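Local coordinates for protein IroE-like serine hydrolase (Shewanella oneidensis, PDB 3GFF) that probably hydrolyses ester bonds as an alpha/beta-hydrolase-fold serine hydrolase of the esterase D family, at residues Asn85-Leu96 against Gln107-Phe117; Thr135-Gly143 against Arg159-Ala167. One frame throughout, in Å; residues are numbered along the deposited sequence.

Interaction 1. Residues Asn85-Leu96 against Gln107-Phe117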
loop_
_atom_site.group_PDB
_atom_site.type_symbol
_atom_site.label_atom_id
_atom_site.label_comp_id
_atom_site.label_asym_id
_atom_site.label_seq_id
_atom_site.Cartn_x
_atom_site.Cartn_y
_atom_site.Cartn_z
ATOM N N ASN A 85 -4.104 26.135 -8.054
ATOM C CA ASN A 85 -4.667 26.750 -6.841
ATOM C C ASN A 85 -5.647 25.761 -6.134
ATOM O O ASN A 85 -6.857 25.690 -6.408
ATOM C CB ASN A 85 -5.320 28.088 -7.185
ATOM C CG ASN A 85 -5.651 28.931 -5.960
ATOM O OD1 ASN A 85 -5.753 28.433 -4.829
ATOM N ND2 ASN A 85 -5.876 30.215 -6.199
ATOM N N ARG A 86 -5.081 24.986 -5.230
ATOM C CA ARG A 86 -5.802 23.968 -4.476
ATOM C C ARG A 86 -6.938 24.509 -3.589
ATOM O O ARG A 86 -8.012 23.927 -3.528
ATOM C CB ARG A 86 -4.789 23.224 -3.618
ATOM C CG ARG A 86 -5.357 22.106 -2.753
ATOM C CD ARG A 86 -4.242 21.195 -2.267
ATOM N NE ARG A 86 -4.806 19.908 -1.897
ATOM C CZ ARG A 86 -5.124 19.552 -0.654
ATOM N NH1 ARG A 86 -4.889 20.384 0.371
ATOM N NH2 ARG A 86 -5.663 18.349 -0.433
HETATM N N MSE A 87 -6.712 25.612 -2.889
HETATM C CA MSE A 87 -7.779 26.143 -2.053
HETATM C C MSE A 87 -8.927 26.659 -2.916
HETATM O O MSE A 87 -10.051 26.686 -2.483
HETATM C CB MSE A 87 -7.283 27.219 -1.089
HETATM C CG MSE A 87 -6.487 26.671 0.124
HETATM SE SE MSE A 87 -7.519 25.396 1.224
HETATM C CE MSE A 87 -8.855 26.675 1.707
ATOM N N ARG A 88 -8.639 27.043 -4.138
ATOM C CA ARG A 88 -9.660 27.581 -5.012
ATOM C C ARG A 88 -10.487 26.457 -5.577
ATOM O O ARG A 88 -11.700 26.521 -5.514
ATOM C CB ARG A 88 -9.030 28.379 -6.148
ATOM C CG ARG A 88 -9.993 29.106 -7.087
ATOM C CD ARG A 88 -9.256 29.486 -8.365
ATOM N NE ARG A 88 -8.818 28.289 -9.080
ATOM C CZ ARG A 88 -8.015 28.280 -10.140
ATOM N NH1 ARG A 88 -7.526 29.413 -10.645
ATOM N NH2 ARG A 88 -7.686 27.123 -10.706
ATOM N N ASP A 89 -9.821 25.406 -6.068
ATOM C CA ASP A 89 -10.476 24.324 -6.788
ATOM C C ASP A 89 -11.067 23.221 -5.949
ATOM O O ASP A 89 -11.934 22.524 -6.422
ATOM C CB ASP A 89 -9.478 23.673 -7.735
ATOM C CG ASP A 89 -8.953 24.628 -8.795
ATOM O OD1 ASP A 89 -9.664 25.599 -9.150
ATOM O OD2 ASP A 89 -7.822 24.401 -9.284
ATOM N N TYR A 90 -10.599 23.048 -4.723
ATOM C CA TYR A 90 -11.044 21.936 -3.897
ATOM C C TYR A 90 -12.086 22.311 -2.866
ATOM O O TYR A 90 -12.536 21.438 -2.130
ATOM C CB TYR A 90 -9.826 21.237 -3.248
ATOM C CG TYR A 90 -9.043 20.324 -4.171
ATOM C CD1 TYR A 90 -9.101 20.465 -5.550
ATOM C CD2 TYR A 90 -8.171 19.379 -3.659
ATOM C CE1 TYR A 90 -8.388 19.661 -6.383
ATOM C CE2 TYR A 90 -7.416 18.549 -4.515
ATOM C CZ TYR A 90 -7.521 18.714 -5.870
ATOM O OH TYR A 90 -6.774 17.939 -6.762
ATOM N N THR A 91 -12.467 23.595 -2.824
ATOM C CA THR A 91 -13.464 24.099 -1.869
ATOM C C THR A 91 -14.782 24.429 -2.558
ATOM O O THR A 91 -14.810 25.132 -3.544
ATOM C CB THR A 91 -12.912 25.298 -1.046
ATOM O OG1 THR A 91 -12.465 26.350 -1.907
ATOM C CG2 THR A 91 -11.729 24.820 -0.155
ATOM N N PRO A 92 -15.884 23.842 -2.072
ATOM C CA PRO A 92 -17.188 24.045 -2.683
ATOM C C PRO A 92 -17.858 25.360 -2.311
ATOM O O PRO A 92 -18.692 25.868 -3.091
ATOM C CB PRO A 92 -17.991 22.854 -2.173
ATOM C CG PRO A 92 -17.352 22.495 -0.837
ATOM C CD PRO A 92 -15.929 22.906 -0.926
ATOM N N THR A 93 -17.509 25.896 -1.136
ATOM C CA THR A 93 -18.032 27.154 -0.667
ATOM C C THR A 93 -16.876 28.089 -0.295
ATOM O O THR A 93 -15.755 27.652 -0.028
ATOM C CB THR A 93 -19.006 26.952 0.533
ATOM O OG1 THR A 93 -18.357 26.228 1.596
ATOM C CG2 THR A 93 -20.233 26.162 0.087
ATOM N N HIS A 94 -17.192 29.375 -0.293
ATOM C CA HIS A 94 -16.274 30.433 0.032
ATOM C C HIS A 94 -16.397 30.863 1.496
ATOM O O HIS A 94 -17.482 31.120 1.985
ATOM C CB HIS A 94 -16.558 31.653 -0.854
ATOM C CG HIS A 94 -15.722 32.852 -0.517
ATOM N ND1 HIS A 94 -14.367 32.910 -0.769
ATOM C CD2 HIS A 94 -16.046 34.033 0.075
ATOM C CE1 HIS A 94 -13.895 34.072 -0.345
ATOM N NE2 HIS A 94 -14.886 34.757 0.198
ATOM N N THR A 95 -15.255 30.949 2.164
ATOM C CA THR A 95 -15.135 31.500 3.520
ATOM C C THR A 95 -13.678 31.911 3.692
ATOM O O THR A 95 -12.782 31.333 3.076
ATOM C CB THR A 95 -15.538 30.521 4.659
ATOM O OG1 THR A 95 -15.471 31.191 5.931
ATOM C CG2 THR A 95 -14.604 29.318 4.693
ATOM N N LEU A 96 -13.468 32.924 4.526
ATOM C CA LEU A 96 -12.139 33.432 4.866
ATOM C C LEU A 96 -11.693 32.936 6.240
ATOM O O LEU A 96 -10.605 33.301 6.679
ATOM C CB LEU A 96 -12.161 34.958 4.897
ATOM C CG LEU A 96 -12.515 35.672 3.585
ATOM C CD1 LEU A 96 -12.777 37.156 3.797
ATOM C CD2 LEU A 96 -11.432 35.404 2.512
ATOM N N GLN A 107 -4.759 32.438 1.173
ATOM C CA GLN A 107 -5.329 31.733 0.043
ATOM C C GLN A 107 -6.810 31.286 0.251
ATOM O O GLN A 107 -7.462 30.722 -0.659
ATOM C CB GLN A 107 -4.361 30.648 -0.430
ATOM C CG GLN A 107 -3.111 31.297 -1.199
ATOM C CD GLN A 107 -2.188 32.197 -0.328
ATOM O OE1 GLN A 107 -2.143 33.411 -0.516
ATOM N NE2 GLN A 107 -1.452 31.593 0.621
ATOM N N TYR A 108 -7.352 31.606 1.428
ATOM C CA TYR A 108 -8.782 31.411 1.707
ATOM C C TYR A 108 -9.669 32.322 0.861
ATOM O O TYR A 108 -10.849 31.988 0.606
ATOM C CB TYR A 108 -9.088 31.605 3.190
ATOM C CG TYR A 108 -8.969 30.325 3.970
ATOM C CD1 TYR A 108 -7.778 29.628 4.023
ATOM C CD2 TYR A 108 -10.056 29.816 4.648
ATOM C CE1 TYR A 108 -7.675 28.434 4.725
ATOM C CE2 TYR A 108 -9.966 28.646 5.372
ATOM C CZ TYR A 108 -8.772 27.952 5.408
ATOM O OH TYR A 108 -8.726 26.771 6.105
ATOM N N GLN A 109 -9.098 33.445 0.415
ATOM C CA GLN A 109 -9.798 34.420 -0.422
ATOM C C GLN A 109 -10.256 33.805 -1.722
ATOM O O GLN A 109 -11.164 34.316 -2.328
ATOM C CB GLN A 109 -8.906 35.638 -0.746
ATOM C CG GLN A 109 -7.742 35.326 -1.699
ATOM C CD GLN A 109 -6.638 36.386 -1.677
ATOM O OE1 GLN A 109 -6.837 37.533 -2.114
ATOM N NE2 GLN A 109 -5.435 35.980 -1.207
ATOM N N HIS A 110 -9.607 32.735 -2.166
ATOM C CA HIS A 110 -9.989 32.108 -3.445
ATOM C C HIS A 110 -10.953 30.968 -3.305
ATOM O O HIS A 110 -11.343 30.386 -4.311
ATOM C CB HIS A 110 -8.740 31.603 -4.185
ATOM C CG HIS A 110 -7.702 32.652 -4.377
ATOM N ND1 HIS A 110 -6.560 32.715 -3.614
ATOM C CD2 HIS A 110 -7.645 33.693 -5.233
ATOM C CE1 HIS A 110 -5.826 33.735 -4.009
ATOM N NE2 HIS A 110 -6.474 34.361 -4.978
ATOM N N THR A 111 -11.316 30.629 -2.075
ATOM C CA THR A 111 -12.210 29.494 -1.861
ATOM C C THR A 111 -13.555 29.608 -2.586
ATOM O O THR A 111 -14.042 30.721 -2.882
ATOM C CB THR A 111 -12.429 29.210 -0.370
ATOM O OG1 THR A 111 -12.833 30.417 0.287
ATOM C CG2 THR A 111 -11.132 28.700 0.294
ATOM N N GLY A 112 -14.092 28.436 -2.924
ATOM C CA GLY A 112 -15.405 28.282 -3.522
ATOM C C GLY A 112 -15.449 27.867 -4.968
ATOM O O GLY A 112 -16.520 27.911 -5.575
ATOM N N GLY A 113 -14.317 27.427 -5.513
ATOM C CA GLY A 113 -14.230 27.108 -6.935
ATOM C C GLY A 113 -14.335 25.642 -7.294
ATOM O O GLY A 113 -14.015 25.248 -8.425
ATOM N N ALA A 114 -14.820 24.825 -6.367
ATOM C CA ALA A 114 -14.913 23.394 -6.636
ATOM C C ALA A 114 -15.874 23.115 -7.803
ATOM O O ALA A 114 -15.667 22.169 -8.550
ATOM C CB ALA A 114 -15.299 22.617 -5.378
ATOM N N GLY A 115 -16.889 23.957 -7.967
ATOM C CA GLY A 115 -17.888 23.819 -9.053
ATOM C C GLY A 115 -17.262 23.905 -10.414
ATOM O O GLY A 115 -17.473 23.048 -11.282
ATOM N N ARG A 116 -16.461 24.945 -10.578
ATOM C CA ARG A 116 -15.749 25.202 -11.815
ATOM C C ARG A 116 -14.654 24.197 -12.111
ATOM O O ARG A 116 -14.440 23.879 -13.270
ATOM C CB ARG A 116 -15.234 26.644 -11.828
ATOM C CG ARG A 116 -16.428 27.627 -11.909
ATOM C CD ARG A 116 -16.288 28.910 -11.087
ATOM N NE ARG A 116 -15.710 30.155 -11.630
ATOM C CZ ARG A 116 -15.168 30.389 -12.832
ATOM N NH1 ARG A 116 -15.026 29.465 -13.794
ATOM N NH2 ARG A 116 -14.734 31.626 -13.064
ATOM N N PHE A 117 -13.947 23.741 -11.089
ATOM C CA PHE A 117 -12.944 22.703 -11.260
ATOM C C PHE A 117 -13.612 21.379 -11.715
ATOM O O PHE A 117 -13.062 20.662 -12.581
ATOM C CB PHE A 117 -12.100 22.569 -9.988
ATOM C CG PHE A 117 -11.191 21.376 -9.964
ATOM C CD1 PHE A 117 -10.016 21.366 -10.674
ATOM C CD2 PHE A 117 -11.504 20.264 -9.188
ATOM C CE1 PHE A 117 -9.164 20.269 -10.615
ATOM C CE2 PHE A 117 -10.671 19.167 -9.144
ATOM C CZ PHE A 117 -9.513 19.160 -9.858
HETATM O O HOH W 1 -12.104 26.633 -9.608
HETATM O O HOH W 2 -18.462 25.552 -6.016
#
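With chi1 at 56° the OG1 of Thr91 sits between its own backbone N and carbonyl carbon, where it faces the bend at Thr111-Gly112; the side chain of Thr111 takes much the same setting (chi1 52°), which sends its CG2 toward Met87. Thr91 OG1 bonds within its own segment and across to the other. It donates to Met87 O and receives the N-H of Gly112 at 2.8 Å in a fairly straight bond (161°). Gly112 has backbone angles that call for glycine, and a CB on Gly113 would run into Arg88 O. One step on, Ala114 N gives its proton to Thr91 O at 2.8 Å, at the start of helix 114-132.

Selenomethionine Met87, bent at chi2 and chi3, lays its CE over one face of the Tyr108 ring, 3.9 Å from the centroid, a CH-pi contact, while SE stands obliquely to the same ring, a Met-aromatic approach; the same methyl packs tightly on Thr111 CG2. This is loop packing in an alpha/beta-hydrolase fold, joining the short helix 86-89 to the head of a long helix. At the N-cap of helix 86-89, Asn85 passes ND2 over one face of the His110 ring, 3.5 Å from CG, with the amide steeply turned against the ring. Farther along, His94 ND1 donates to Thr111 O at 3.1 Å.

On the other flank Asp89 lies with its carboxylate nearly parallel to the Phe117 ring, CB to CB 3.6 Å. Arg88 grips Asp89 OD1 side-on through NE and NH2, Arg26 forms a salt bridge with OD2, whose position is less certain, and a water links OD1 to Gly113 O. Tyr90 brings CE1 to within 3.6 Å of Phe117 CE2, while its hydroxyl is hydrogen-bonded to Asp50 N.

Interaction 2. Residues Thr135-Gly143 against Arg159-Ala167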
loop_
_atom_site.group_PDB
_atom_site.type_symbol
_atom_site.label_atom_id
_atom_site.label_comp_id
_atom_site.label_asym_id
_atom_site.label_seq_id
_atom_site.Cartn_x
_atom_site.Cartn_y
_atom_site.Cartn_z
ATOM N N THR A 135 -11.968 4.090 -23.081
ATOM C CA THR A 135 -12.600 4.105 -21.775
ATOM C C THR A 135 -13.956 3.414 -21.866
ATOM O O THR A 135 -14.637 3.504 -22.885
ATOM C CB THR A 135 -12.761 5.536 -21.270
ATOM O OG1 THR A 135 -13.716 6.238 -22.088
ATOM C CG2 THR A 135 -11.392 6.241 -21.314
ATOM N N ASN A 136 -14.371 2.773 -20.783
ATOM C CA ASN A 136 -15.590 1.939 -20.795
ATOM C C ASN A 136 -16.855 2.470 -20.117
ATOM O O ASN A 136 -17.822 1.714 -19.960
ATOM C CB ASN A 136 -15.274 0.544 -20.243
ATOM C CG ASN A 136 -15.113 0.511 -18.730
ATOM O OD1 ASN A 136 -15.438 1.473 -18.035
ATOM N ND2 ASN A 136 -14.672 -0.645 -18.205
ATOM N N GLY A 137 -16.846 3.733 -19.708
ATOM C CA GLY A 137 -18.036 4.340 -19.100
ATOM C C GLY A 137 -18.071 4.312 -17.594
ATOM O O GLY A 137 -18.918 4.937 -16.990
ATOM N N ILE A 138 -17.150 3.582 -16.980
ATOM C CA ILE A 138 -17.044 3.537 -15.529
ATOM C C ILE A 138 -15.940 4.500 -15.074
ATOM O O ILE A 138 -14.751 4.284 -15.365
ATOM C CB ILE A 138 -16.779 2.082 -15.038
ATOM C CG1 ILE A 138 -17.902 1.148 -15.523
ATOM C CG2 ILE A 138 -16.686 2.028 -13.530
ATOM C CD1 ILE A 138 -19.298 1.593 -15.103
ATOM N N ASN A 139 -16.347 5.578 -14.404
ATOM C CA ASN A 139 -15.404 6.588 -13.928
ATOM C C ASN A 139 -15.474 6.708 -12.413
ATOM O O ASN A 139 -16.575 6.864 -11.854
ATOM C CB ASN A 139 -15.722 7.950 -14.545
ATOM C CG ASN A 139 -15.707 7.919 -16.036
ATOM O OD1 ASN A 139 -14.678 7.645 -16.650
ATOM N ND2 ASN A 139 -16.861 8.180 -16.642
ATOM N N VAL A 140 -14.297 6.700 -11.783
ATOM C CA VAL A 140 -14.143 6.748 -10.331
ATOM C C VAL A 140 -13.342 7.992 -9.945
ATOM O O VAL A 140 -12.377 8.301 -10.592
ATOM C CB VAL A 140 -13.407 5.452 -9.810
ATOM C CG1 VAL A 140 -13.137 5.500 -8.280
ATOM C CG2 VAL A 140 -14.205 4.197 -10.189
ATOM N N LEU A 141 -13.771 8.708 -8.906
ATOM C CA LEU A 141 -13.047 9.883 -8.401
ATOM C C LEU A 141 -12.536 9.533 -7.016
ATOM O O LEU A 141 -13.327 9.062 -6.153
ATOM C CB LEU A 141 -13.927 11.154 -8.363
ATOM C CG LEU A 141 -13.286 12.488 -7.887
ATOM C CD1 LEU A 141 -12.113 12.910 -8.767
ATOM C CD2 LEU A 141 -14.345 13.594 -7.856
ATOM N N VAL A 142 -11.223 9.746 -6.813
ATOM C CA VAL A 142 -10.544 9.520 -5.529
ATOM C C VAL A 142 -10.031 10.882 -4.981
ATOM O O VAL A 142 -9.166 11.532 -5.579
ATOM C CB VAL A 142 -9.367 8.488 -5.641
ATOM C CG1 VAL A 142 -8.684 8.256 -4.285
ATOM C CG2 VAL A 142 -9.840 7.161 -6.256
ATOM N N GLY A 143 -10.615 11.324 -3.869
ATOM C CA GLY A 143 -10.267 12.581 -3.244
ATOM C C GLY A 143 -9.880 12.343 -1.794
ATOM O O GLY A 143 -10.559 11.606 -1.079
ATOM N N ARG A 159 -23.193 15.210 -10.522
ATOM C CA ARG A 159 -22.368 15.230 -11.734
ATOM C C ARG A 159 -22.479 13.863 -12.378
ATOM O O ARG A 159 -22.230 12.860 -11.711
ATOM C CB ARG A 159 -20.891 15.556 -11.443
ATOM C CG ARG A 159 -20.678 16.865 -10.715
ATOM C CD ARG A 159 -21.508 17.999 -11.333
ATOM N NE ARG A 159 -21.046 19.306 -10.883
ATOM C CZ ARG A 159 -20.163 20.077 -11.535
ATOM N NH1 ARG A 159 -19.617 19.691 -12.678
ATOM N NH2 ARG A 159 -19.838 21.265 -11.044
ATOM N N PRO A 160 -22.891 13.822 -13.660
ATOM C CA PRO A 160 -23.119 12.551 -14.369
ATOM C C PRO A 160 -21.908 11.702 -14.777
ATOM O O PRO A 160 -22.070 10.515 -15.007
ATOM C CB PRO A 160 -23.970 12.987 -15.582
ATOM C CG PRO A 160 -23.617 14.387 -15.814
ATOM C CD PRO A 160 -23.275 14.990 -14.486
ATOM N N LEU A 161 -20.721 12.302 -14.841
ATOM C CA LEU A 161 -19.498 11.632 -15.250
ATOM C C LEU A 161 -19.081 10.448 -14.352
ATOM O O LEU A 161 -18.645 9.398 -14.862
ATOM C CB LEU A 161 -18.332 12.634 -15.231
ATOM C CG LEU A 161 -16.929 12.126 -15.589
ATOM C CD1 LEU A 161 -16.899 11.616 -17.059
ATOM C CD2 LEU A 161 -15.824 13.176 -15.379
ATOM N N PHE A 162 -19.178 10.644 -13.031
ATOM C CA PHE A 162 -18.660 9.670 -12.075
ATOM C C PHE A 162 -19.752 8.770 -11.484
ATOM O O PHE A 162 -20.797 9.259 -11.128
ATOM C CB PHE A 162 -17.958 10.365 -10.885
ATOM C CG PHE A 162 -16.821 11.264 -11.254
ATOM C CD1 PHE A 162 -15.617 10.745 -11.669
ATOM C CD2 PHE A 162 -16.935 12.644 -11.131
ATOM C CE1 PHE A 162 -14.534 11.588 -11.988
ATOM C CE2 PHE A 162 -15.854 13.493 -11.454
ATOM C CZ PHE A 162 -14.664 12.952 -11.880
ATOM N N SER A 163 -19.485 7.465 -11.371
ATOM C CA SER A 163 -20.430 6.525 -10.716
ATOM C C SER A 163 -19.993 6.157 -9.297
ATOM O O SER A 163 -20.804 5.682 -8.490
ATOM C CB SER A 163 -20.608 5.242 -11.532
ATOM O OG SER A 163 -19.350 4.679 -11.868
ATOM N N ALA A 164 -18.727 6.383 -9.001
ATOM C CA ALA A 164 -18.142 5.966 -7.714
ATOM C C ALA A 164 -17.190 6.996 -7.206
ATOM O O ALA A 164 -16.391 7.574 -7.977
ATOM C CB ALA A 164 -17.368 4.595 -7.858
ATOM N N TYR A 165 -17.203 7.153 -5.892
ATOM C CA TYR A 165 -16.340 8.100 -5.211
ATOM C C TYR A 165 -15.658 7.469 -3.998
ATOM O O TYR A 165 -16.261 6.704 -3.229
ATOM C CB TYR A 165 -17.165 9.296 -4.716
ATOM C CG TYR A 165 -17.917 10.064 -5.791
ATOM C CD1 TYR A 165 -17.293 11.077 -6.484
ATOM C CD2 TYR A 165 -19.243 9.799 -6.086
ATOM C CE1 TYR A 165 -17.947 11.784 -7.465
ATOM C CE2 TYR A 165 -19.929 10.543 -7.061
ATOM C CZ TYR A 165 -19.254 11.532 -7.741
ATOM O OH TYR A 165 -19.820 12.309 -8.721
ATOM N N LEU A 166 -14.400 7.839 -3.841
ATOM C CA LEU A 166 -13.582 7.476 -2.721
ATOM C C LEU A 166 -13.258 8.778 -2.042
ATOM O O LEU A 166 -12.551 9.612 -2.627
ATOM C CB LEU A 166 -12.298 6.727 -3.119
ATOM C CG LEU A 166 -12.454 5.200 -3.112
ATOM C CD1 LEU A 166 -13.327 4.737 -4.253
ATOM C CD2 LEU A 166 -11.080 4.498 -3.109
ATOM N N ALA A 167 -13.791 8.956 -0.826
ATOM C CA ALA A 167 -13.564 10.177 -0.018
ATOM C C ALA A 167 -12.699 9.779 1.183
ATOM O O ALA A 167 -13.166 9.143 2.097
ATOM C CB ALA A 167 -14.885 10.781 0.417
HETATM O O HOH W 3 -19.140 6.053 -14.315
#
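A right-handed beta-alpha-beta crossover of the alpha/beta-hydrolase fold brings strands 138-143 and 164-167 together as parallel neighbours, 12° between their directions. The ladder runs from Ala164 O, which takes Leu141 N, through Leu166 N to Leu141 O at 2.8 Å, and ends with Gly143 N on Leu166 O, nearly straight at 175°. Gly143 opens a sequence that fits a nucleophile elbow.

Before the ladder, Ser163 N bonds to Asn139 O at 3.0 Å. Asn139, its CG anti to the carbonyl carbon (chi1 -57°), swings ND2 onto Leu161 O at 2.8 Å, the oxygen lying in its amide plane. The Phe162 ring is sandwiched between Leu141 CB, 3.8 Å from its centroid on one face, and Leu161 CD2 on the opposite one. An alanine in place of Phe162 is likely to leave a gap between these leucines and let the Leu141 side chain turn more loosely.

Val140, Ala164, Val142 and Leu166 share a face packed against helix 250-263; Leu141 and Tyr165 meet helix 146-156 on the other, and strand 43-48 flanks 138-143 across from 164-167.

How the interactions relate
Read from the N terminus, the two interactions come in series: neither nests in the other, and they do not cross. Interaction 1 closes a short loop of ten residues, none of them helix or strand, and leaves the chain entering helix 114-132. That helix leads to strand 135-136, where interaction 2 opens; its own loop carries helix 146-156 before the chain returns at Arg159-Ala167. Their centres lie about 21 Å apart, yet they touch, for Arg159 NH2 probably hydrogen-bonds to Gly115 O at 3.0 Å. Interaction 1 thus ties peripheral loops to the head of a helix, and interaction 2 joins two strands of the central sheet.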